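Local atomic coordinates of ferrichrome-binding protein (Bacillus subtilis subsp. subtilis, PDB entry 3G9Q), a protein that binds iron(3+)-hydroxamate complexes such as ferrichrome and coprogen and hands them to the membrane permease of an ABC transporter. Residues G155-R167 against T184-I198. Sequence-based numbering, arbitrary orientation.
Sequences GKDIYVFGKDFGR and TKEKAIDQGPGYTSI
Tyr195 slots its ring between Tyr159 and Phe165, and following it outward accounts for most of the aromatic contact. Its CB rests on Phe161, 3.9 Å from CD2. CG lies between the backbone N and the carbonyl carbon (chi1 80°), which sets the ring between its two neighbours: CE1 lies 3.8 Å from Tyr159 CD2 in an oblique meeting, while on the far side CD2 stands over the centre of the Phe165 ring, an edge-to-face pair with planes at 52°. A long, flat side chain suits this place, and an alanine here would probably leave the Phe165 face without its partner and Tyr159 without the ring it meets diagonally across the two strands. Tyr159 OH is held by Asn154, and its ring also meets Trp216.

The strands that carry Tyr159 and Tyr195 pair antiparallel. Ile198 N gives a nearly straight bond to Ile158 O (2.9 Å), and Val160 N gives another to Thr196 O (2.9 Å); the bond returned by Thr196 N is weak. On the sheet's other face beta-branched residues pack together: Val160 lies alongside Thr196, CG1 to CB 3.5 Å, and also touches Ile198 CG2, while Val160 CG2, anti to the backbone N, crosses Thr184 CG2 of the helix obliquely at 3.8 Å. Ala188, small enough for a close approach, sets CB against Val160 O. Gly162 must be bare, since a CB would run into Ala188 O; its N bonds to Gly194 O (3.0 Å).

Strand 195-198 forms one edge of a five-stranded mixed sheet in this chain, added antiparallel to strand 157-161 after a helical excursion, within one alpha/beta lobe of the bilobal fold of this solute-binding protein family.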
ATOM      1  N   GLY A 155      -4.554  -8.556 -18.477  1.00 53.33           N
ATOM      2  CA  GLY A 155      -5.160  -8.934 -19.735  1.00 56.56           C
ATOM      3  C   GLY A 155      -4.701  -8.008 -20.837  1.00 68.07           C
ATOM      4  O   GLY A 155      -3.500  -7.825 -21.044  1.00 66.69           O
ATOM      5  N   LYS A 156      -5.656  -7.418 -21.549  1.00 74.99           N
ATOM      6  CA  LYS A 156      -5.335  -6.498 -22.636  1.00 81.00           C
ATOM      7  C   LYS A 156      -5.194  -5.054 -22.128  1.00 83.99           C
ATOM      8  O   LYS A 156      -4.546  -4.215 -22.764  1.00 86.94           O
ATOM      9  CB  LYS A 156      -6.414  -6.582 -23.724  1.00 82.95           C
ATOM     10  CG  LYS A 156      -6.443  -7.916 -24.481  1.00 85.34           C
ATOM     11  CD  LYS A 156      -7.430  -7.878 -25.652  1.00 86.65           C
ATOM     12  CE  LYS A 156      -7.498  -9.214 -26.402  1.00 86.78           C
ATOM     13  NZ  LYS A 156      -6.203  -9.593 -27.031  1.00 80.34           N
ATOM     14  N   ASP A 157      -5.786  -4.784 -20.966  1.00 77.78           N
ATOM     15  CA  ASP A 157      -5.739  -3.457 -20.359  1.00 73.82           C
ATOM     16  C   ASP A 157      -4.483  -3.216 -19.538  1.00 66.48           C
ATOM     17  O   ASP A 157      -3.977  -4.122 -18.882  1.00 56.19           O
ATOM     18  CB  ASP A 157      -6.958  -3.251 -19.458  1.00 81.22           C
ATOM     19  CG  ASP A 157      -8.251  -3.237 -20.231  1.00 84.73           C
ATOM     20  OD1 ASP A 157      -9.318  -3.432 -19.598  1.00 84.45           O
ATOM     21  OD2 ASP A 157      -8.187  -3.026 -21.468  1.00 81.06           O
ATOM     22  N   ILE A 158      -3.998  -1.981 -19.580  1.00 66.95           N
ATOM     23  CA  ILE A 158      -2.814  -1.577 -18.828  1.00 64.04           C
ATOM     24  C   ILE A 158      -3.184  -0.335 -18.019  1.00 61.03           C
ATOM     25  O   ILE A 158      -3.689   0.654 -18.568  1.00 57.04           O
ATOM     26  CB  ILE A 158      -1.640  -1.236 -19.766  1.00 62.01           C
ATOM     27  CG1 ILE A 158      -1.239  -2.475 -20.565  1.00 57.58           C
ATOM     28  CG2 ILE A 158      -0.463  -0.721 -18.962  1.00 42.77           C
ATOM     29  CD1 ILE A 158      -0.351  -2.200 -21.778  1.00 59.57           C
ATOM     30  N   TYR A 159      -2.949  -0.393 -16.712  1.00 54.11           N
ATOM     31  CA  TYR A 159      -3.274   0.731 -15.839  1.00 54.27           C
ATOM     32  C   TYR A 159      -2.024   1.577 -15.523  1.00 44.81           C
ATOM     33  O   TYR A 159      -1.011   1.042 -15.090  1.00 49.99           O
ATOM     34  CB  TYR A 159      -3.921   0.215 -14.529  1.00 46.38           C
ATOM     35  CG  TYR A 159      -5.005  -0.849 -14.714  1.00 52.38           C
ATOM     36  CD1 TYR A 159      -4.771  -2.188 -14.352  1.00 63.67           C
ATOM     37  CD2 TYR A 159      -6.260  -0.525 -15.249  1.00 48.29           C
ATOM     38  CE1 TYR A 159      -5.763  -3.183 -14.516  1.00 53.99           C
ATOM     39  CE2 TYR A 159      -7.258  -1.511 -15.421  1.00 57.10           C
ATOM     40  CZ  TYR A 159      -7.000  -2.836 -15.053  1.00 57.51           C
ATOM     41  OH  TYR A 159      -7.967  -3.808 -15.221  1.00 47.26           O
ATOM     42  N   VAL A 160      -2.089   2.881 -15.790  1.00 32.67           N
ATOM     43  CA  VAL A 160      -0.981   3.790 -15.484  1.00 37.24           C
ATOM     44  C   VAL A 160      -1.446   4.570 -14.270  1.00 35.70           C
ATOM     45  O   VAL A 160      -2.309   5.438 -14.379  1.00 36.56           O
ATOM     46  CB  VAL A 160      -0.662   4.772 -16.657  1.00 38.86           C
ATOM     47  CG1 VAL A 160      -1.946   5.351 -17.214  1.00 55.72           C
ATOM     48  CG2 VAL A 160       0.245   5.891 -16.182  1.00 25.80           C
ATOM     49  N   PHE A 161      -0.885   4.247 -13.108  1.00 39.59           N
ATOM     50  CA  PHE A 161      -1.294   4.898 -11.869  1.00 40.51           C
ATOM     51  C   PHE A 161      -0.728   6.277 -11.629  1.00 42.74           C
ATOM     52  O   PHE A 161       0.315   6.638 -12.156  1.00 55.38           O
ATOM     53  CB  PHE A 161      -0.969   4.008 -10.678  1.00 31.29           C
ATOM     54  CG  PHE A 161      -1.620   2.667 -10.750  1.00 44.11           C
ATOM     55  CD1 PHE A 161      -0.923   1.567 -11.241  1.00 46.60           C
ATOM     56  CD2 PHE A 161      -2.956   2.513 -10.397  1.00 40.67           C
ATOM     57  CE1 PHE A 161      -1.551   0.329 -11.382  1.00 57.58           C
ATOM     58  CE2 PHE A 161      -3.592   1.287 -10.534  1.00 45.79           C
ATOM     59  CZ  PHE A 161      -2.890   0.188 -11.028  1.00 52.11           C
ATOM     60  N   GLY A 162      -1.454   7.057 -10.840  1.00 50.23           N
ATOM     61  CA  GLY A 162      -1.016   8.394 -10.504  1.00 42.14           C
ATOM     62  C   GLY A 162      -0.582   8.390  -9.050  1.00 45.46           C
ATOM     63  O   GLY A 162       0.038   7.437  -8.589  1.00 37.35           O
ATOM     64  N   LYS A 163      -0.924   9.440  -8.317  1.00 42.09           N
ATOM     65  CA  LYS A 163      -0.535   9.530  -6.928  1.00 52.91           C
ATOM     66  C   LYS A 163      -1.644   9.180  -5.952  1.00 57.40           C
ATOM     67  O   LYS A 163      -1.389   8.928  -4.774  1.00 65.57           O
ATOM     68  CB  LYS A 163      -0.006  10.936  -6.612  1.00 57.81           C
ATOM     69  CG  LYS A 163      -1.025  12.059  -6.710  1.00 66.62           C
ATOM     70  CD  LYS A 163      -0.370  13.404  -6.395  1.00 77.43           C
ATOM     71  CE  LYS A 163      -1.393  14.540  -6.427  1.00 86.99           C
ATOM     72  NZ  LYS A 163      -0.822  15.861  -6.016  1.00 82.43           N
ATOM     73  N   ASP A 164      -2.878   9.145  -6.434  1.00 64.13           N
ATOM     74  CA  ASP A 164      -3.994   8.861  -5.551  1.00 63.84           C
ATOM     75  C   ASP A 164      -4.669   7.522  -5.771  1.00 60.03           C
ATOM     76  O   ASP A 164      -5.889   7.427  -5.717  1.00 59.35           O
ATOM     77  CB  ASP A 164      -5.016   9.998  -5.652  1.00 67.93           C
ATOM     78  CG  ASP A 164      -4.561  11.248  -4.928  1.00 74.08           C
ATOM     79  OD1 ASP A 164      -3.836  12.081  -5.519  1.00 74.47           O
ATOM     80  OD2 ASP A 164      -4.918  11.383  -3.739  1.00 83.70           O
ATOM     81  N   PHE A 165      -3.883   6.479  -5.997  1.00 55.09           N
ATOM     82  CA  PHE A 165      -4.486   5.178  -6.214  1.00 50.38           C
ATOM     83  C   PHE A 165      -3.630   4.000  -5.764  1.00 58.28           C
ATOM     84  O   PHE A 165      -3.723   2.908  -6.337  1.00 59.76           O
ATOM     85  CB  PHE A 165      -4.849   5.016  -7.687  1.00 42.42           C
ATOM     86  CG  PHE A 165      -6.204   4.434  -7.895  1.00 50.38           C
ATOM     87  CD1 PHE A 165      -7.335   5.223  -7.762  1.00 57.27           C
ATOM     88  CD2 PHE A 165      -6.360   3.078  -8.133  1.00 56.04           C
ATOM     89  CE1 PHE A 165      -8.614   4.660  -7.853  1.00 66.35           C
ATOM     90  CE2 PHE A 165      -7.632   2.501  -8.228  1.00 55.87           C
ATOM     91  CZ  PHE A 165      -8.760   3.290  -8.086  1.00 54.90           C
ATOM     92  N   GLY A 166      -2.799   4.218  -4.745  1.00 51.95           N
ATOM     93  CA  GLY A 166      -1.951   3.152  -4.245  1.00 42.28           C
ATOM     94  C   GLY A 166      -0.808   2.831  -5.179  1.00 41.59           C
ATOM     95  O   GLY A 166      -0.410   3.660  -5.996  1.00 44.85           O
ATOM     96  N   ARG A 167      -0.298   1.610  -5.068  1.00 44.82           N
ATOM     97  CA  ARG A 167       0.836   1.147  -5.868  1.00 42.46           C
ATOM     98  C   ARG A 167       2.044   2.094  -5.797  1.00 46.12           C
ATOM     99  O   ARG A 167       2.753   2.301  -6.787  1.00 33.08           O
ATOM    100  CB  ARG A 167       0.422   0.925  -7.325  1.00 48.48           C
ATOM    101  CG  ARG A 167      -0.403  -0.332  -7.562  1.00 37.10           C
ATOM    102  CD  ARG A 167      -1.876  -0.088  -7.333  1.00 53.70           C
ATOM    103  NE  ARG A 167      -2.666  -1.304  -7.521  1.00 64.35           N
ATOM    104  CZ  ARG A 167      -3.990  -1.328  -7.637  1.00 60.23           C
ATOM    105  NH1 ARG A 167      -4.684  -0.199  -7.586  1.00 53.63           N
ATOM    106  NH2 ARG A 167      -4.621  -2.482  -7.804  1.00 51.11           N
ATOM    107  N   THR A 184       1.131  11.718 -18.231  1.00 48.63           N
ATOM    108  CA  THR A 184       0.733  10.954 -17.059  1.00 52.51           C
ATOM    109  C   THR A 184       0.129  11.884 -16.013  1.00 45.93           C
ATOM    110  O   THR A 184      -0.867  11.544 -15.389  1.00 52.28           O
ATOM    111  CB  THR A 184       1.909  10.167 -16.440  1.00 55.80           C
ATOM    112  OG1 THR A 184       2.463   9.271 -17.410  1.00 52.62           O
ATOM    113  CG2 THR A 184       1.416   9.344 -15.257  1.00 63.35           C
ATOM    114  N   LYS A 185       0.719  13.059 -15.824  1.00 45.48           N
ATOM    115  CA  LYS A 185       0.185  14.026 -14.866  1.00 50.69           C
ATOM    116  C   LYS A 185      -1.186  14.472 -15.369  1.00 56.11           C
ATOM    117  O   LYS A 185      -2.163  14.511 -14.618  1.00 61.63           O
ATOM    118  CB  LYS A 185       1.110  15.239 -14.768  1.00 51.83           C
ATOM    119  CG  LYS A 185       0.706  16.286 -13.750  1.00 43.22           C
ATOM    120  CD  LYS A 185       1.808  17.330 -13.653  1.00 50.14           C
ATOM    121  CE  LYS A 185       1.724  18.192 -12.391  1.00 64.48           C
ATOM    122  NZ  LYS A 185       0.543  19.116 -12.316  1.00 67.58           N
ATOM    123  N   GLU A 186      -1.240  14.794 -16.658  1.00 54.85           N
ATOM    124  CA  GLU A 186      -2.463  15.234 -17.316  1.00 51.61           C
ATOM    125  C   GLU A 186      -3.592  14.216 -17.201  1.00 52.34           C
ATOM    126  O   GLU A 186      -4.740  14.590 -17.007  1.00 48.43           O
ATOM    127  CB  GLU A 186      -2.184  15.505 -18.802  1.00 52.51           C
ATOM    128  CG  GLU A 186      -3.366  16.078 -19.604  1.00 66.14           C
ATOM    129  CD  GLU A 186      -3.050  16.224 -21.097  1.00 80.82           C
ATOM    130  OE1 GLU A 186      -1.988  16.806 -21.424  1.00 86.23           O
ATOM    131  OE2 GLU A 186      -3.858  15.765 -21.946  1.00 76.18           O
ATOM    132  N   LYS A 187      -3.272  12.933 -17.298  1.00 54.52           N
ATOM    133  CA  LYS A 187      -4.313  11.928 -17.250  1.00 56.13           C
ATOM    134  C   LYS A 187      -4.527  11.214 -15.932  1.00 56.94           C
ATOM    135  O   LYS A 187      -5.650  11.146 -15.436  1.00 64.74           O
ATOM    136  CB  LYS A 187      -4.079  10.896 -18.352  1.00 59.97           C
ATOM    137  CG  LYS A 187      -4.136  11.466 -19.771  1.00 60.01           C
ATOM    138  CD  LYS A 187      -5.464  12.149 -20.061  1.00 55.14           C
ATOM    139  CE  LYS A 187      -5.662  12.360 -21.553  1.00 58.67           C
ATOM    140  NZ  LYS A 187      -5.799  11.067 -22.283  1.00 64.59           N
ATOM    141  N   ALA A 188      -3.460  10.680 -15.358  1.00 55.03           N
ATOM    142  CA  ALA A 188      -3.588   9.942 -14.113  1.00 50.85           C
ATOM    143  C   ALA A 188      -3.535  10.795 -12.848  1.00 53.35           C
ATOM    144  O   ALA A 188      -3.747  10.275 -11.758  1.00 59.97           O
ATOM    145  CB  ALA A 188      -2.534   8.854 -14.051  1.00 48.38           C
ATOM    146  N   ILE A 189      -3.256  12.089 -12.969  1.00 51.36           N
ATOM    147  CA  ILE A 189      -3.210  12.926 -11.778  1.00 56.61           C
ATOM    148  C   ILE A 189      -4.192  14.090 -11.814  1.00 64.67           C
ATOM    149  O   ILE A 189      -5.286  14.005 -11.255  1.00 74.37           O
ATOM    150  CB  ILE A 189      -1.790  13.483 -11.512  1.00 51.24           C
ATOM    151  CG1 ILE A 189      -0.822  12.339 -11.210  1.00 50.86           C
ATOM    152  CG2 ILE A 189      -1.808  14.412 -10.311  1.00 49.68           C
ATOM    153  CD1 ILE A 189       0.659  12.696 -11.339  1.00 59.45           C
ATOM    154  N   ASP A 190      -3.804  15.172 -12.480  1.00 70.76           N
ATOM    155  CA  ASP A 190      -4.622  16.389 -12.595  1.00 76.04           C
ATOM    156  C   ASP A 190      -6.007  16.206 -13.220  1.00 69.67           C
ATOM    157  O   ASP A 190      -6.679  17.189 -13.528  1.00 56.11           O
ATOM    158  CB  ASP A 190      -3.863  17.426 -13.424  1.00 78.17           C
ATOM    159  CG  ASP A 190      -2.472  17.680 -12.898  1.00 82.00           C
ATOM    160  OD1 ASP A 190      -1.649  18.250 -13.658  1.00 87.27           O
ATOM    161  OD2 ASP A 190      -2.216  17.314 -11.725  1.00 78.53           O
ATOM    162  N   GLN A 191      -6.442  14.967 -13.397  1.00 71.21           N
ATOM    163  CA  GLN A 191      -7.727  14.756 -14.022  1.00 70.52           C
ATOM    164  C   GLN A 191      -8.511  13.554 -13.523  1.00 75.78           C
ATOM    165  O   GLN A 191      -9.417  13.699 -12.706  1.00 84.33           O
ATOM    166  CB  GLN A 191      -7.521  14.661 -15.532  1.00 70.03           C
ATOM    167  CG  GLN A 191      -8.769  14.535 -16.363  1.00 62.93           C
ATOM    168  CD  GLN A 191      -8.445  14.439 -17.838  1.00 62.92           C
ATOM    169  OE1 GLN A 191      -7.773  15.310 -18.398  1.00 48.59           O
ATOM    170  NE2 GLN A 191      -8.916  13.375 -18.477  1.00 63.35           N
ATOM    171  N   GLY A 192      -8.151  12.368 -14.002  1.00 70.20           N
ATOM    172  CA  GLY A 192      -8.869  11.155 -13.633  1.00 72.94           C
ATOM    173  C   GLY A 192      -9.182  10.832 -12.179  1.00 67.04           C
ATOM    174  O   GLY A 192      -9.014  11.657 -11.279  1.00 55.89           O
ATOM    175  N   PRO A 193      -9.690   9.611 -11.939  1.00 67.53           N
ATOM    176  CA  PRO A 193     -10.048   9.104 -10.610  1.00 68.24           C
ATOM    177  C   PRO A 193      -8.805   8.604  -9.877  1.00 65.96           C
ATOM    178  O   PRO A 193      -8.905   8.017  -8.801  1.00 65.22           O
ATOM    179  CB  PRO A 193     -11.007   7.963 -10.924  1.00 69.02           C
ATOM    180  CG  PRO A 193     -10.435   7.415 -12.205  1.00 73.83           C
ATOM    181  CD  PRO A 193     -10.167   8.687 -12.990  1.00 67.31           C
ATOM    182  N   GLY A 194      -7.636   8.828 -10.478  1.00 58.20           N
ATOM    183  CA  GLY A 194      -6.397   8.393  -9.863  1.00 54.38           C
ATOM    184  C   GLY A 194      -5.568   7.476 -10.742  1.00 52.31           C
ATOM    185  O   GLY A 194      -4.429   7.172 -10.402  1.00 52.79           O
ATOM    186  N   TYR A 195      -6.139   7.022 -11.859  1.00 48.69           N
ATOM    187  CA  TYR A 195      -5.432   6.146 -12.798  1.00 52.45           C
ATOM    188  C   TYR A 195      -6.041   6.280 -14.198  1.00 55.33           C
ATOM    189  O   TYR A 195      -7.007   7.016 -14.387  1.00 60.49           O
ATOM    190  CB  TYR A 195      -5.487   4.685 -12.326  1.00 46.90           C
ATOM    191  CG  TYR A 195      -6.772   3.980 -12.644  1.00 48.85           C
ATOM    192  CD1 TYR A 195      -6.908   3.251 -13.824  1.00 48.24           C
ATOM    193  CD2 TYR A 195      -7.881   4.098 -11.798  1.00 53.94           C
ATOM    194  CE1 TYR A 195      -8.109   2.660 -14.160  1.00 50.73           C
ATOM    195  CE2 TYR A 195      -9.096   3.512 -12.123  1.00 57.45           C
ATOM    196  CZ  TYR A 195      -9.202   2.796 -13.311  1.00 61.34           C
ATOM    197  OH  TYR A 195     -10.404   2.222 -13.651  1.00 73.23           O
ATOM    198  N   THR A 196      -5.462   5.585 -15.174  1.00 56.46           N
ATOM    199  CA  THR A 196      -5.934   5.629 -16.560  1.00 52.83           C
ATOM    200  C   THR A 196      -5.633   4.296 -17.218  1.00 54.99           C
ATOM    201  O   THR A 196      -4.490   3.821 -17.187  1.00 47.59           O
ATOM    202  CB  THR A 196      -5.200   6.717 -17.409  1.00 62.96           C
ATOM    203  OG1 THR A 196      -5.328   8.003 -16.791  1.00 71.82           O
ATOM    204  CG2 THR A 196      -5.779   6.785 -18.818  1.00 58.25           C
ATOM    205  N   SER A 197      -6.654   3.688 -17.808  1.00 55.66           N
ATOM    206  CA  SER A 197      -6.462   2.423 -18.501  1.00 51.94           C
ATOM    207  C   SER A 197      -6.187   2.796 -19.948  1.00 48.72           C
ATOM    208  O   SER A 197      -6.992   3.480 -20.578  1.00 47.05           O
ATOM    209  CB  SER A 197      -7.712   1.551 -18.407  1.00 41.37           C
ATOM    210  OG  SER A 197      -7.460   0.293 -19.017  1.00 55.12           O
ATOM    211  N   ILE A 198      -5.040   2.364 -20.465  1.00 55.03           N
ATOM    212  CA  ILE A 198      -4.661   2.676 -21.837  1.00 56.72           C
ATOM    213  C   ILE A 198      -4.417   1.426 -22.671  1.00 57.15           C
ATOM    214  O   ILE A 198      -4.400   0.308 -22.152  1.00 60.16           O
ATOM    215  CB  ILE A 198      -3.383   3.568 -21.892  1.00 56.90           C
ATOM    216  CG1 ILE A 198      -2.109   2.720 -21.734  1.00 73.17           C
ATOM    217  CG2 ILE A 198      -3.453   4.634 -20.827  1.00 57.91           C
ATOM    218  CD1 ILE A 198      -0.812   3.425 -22.129  1.00 81.21           C
TER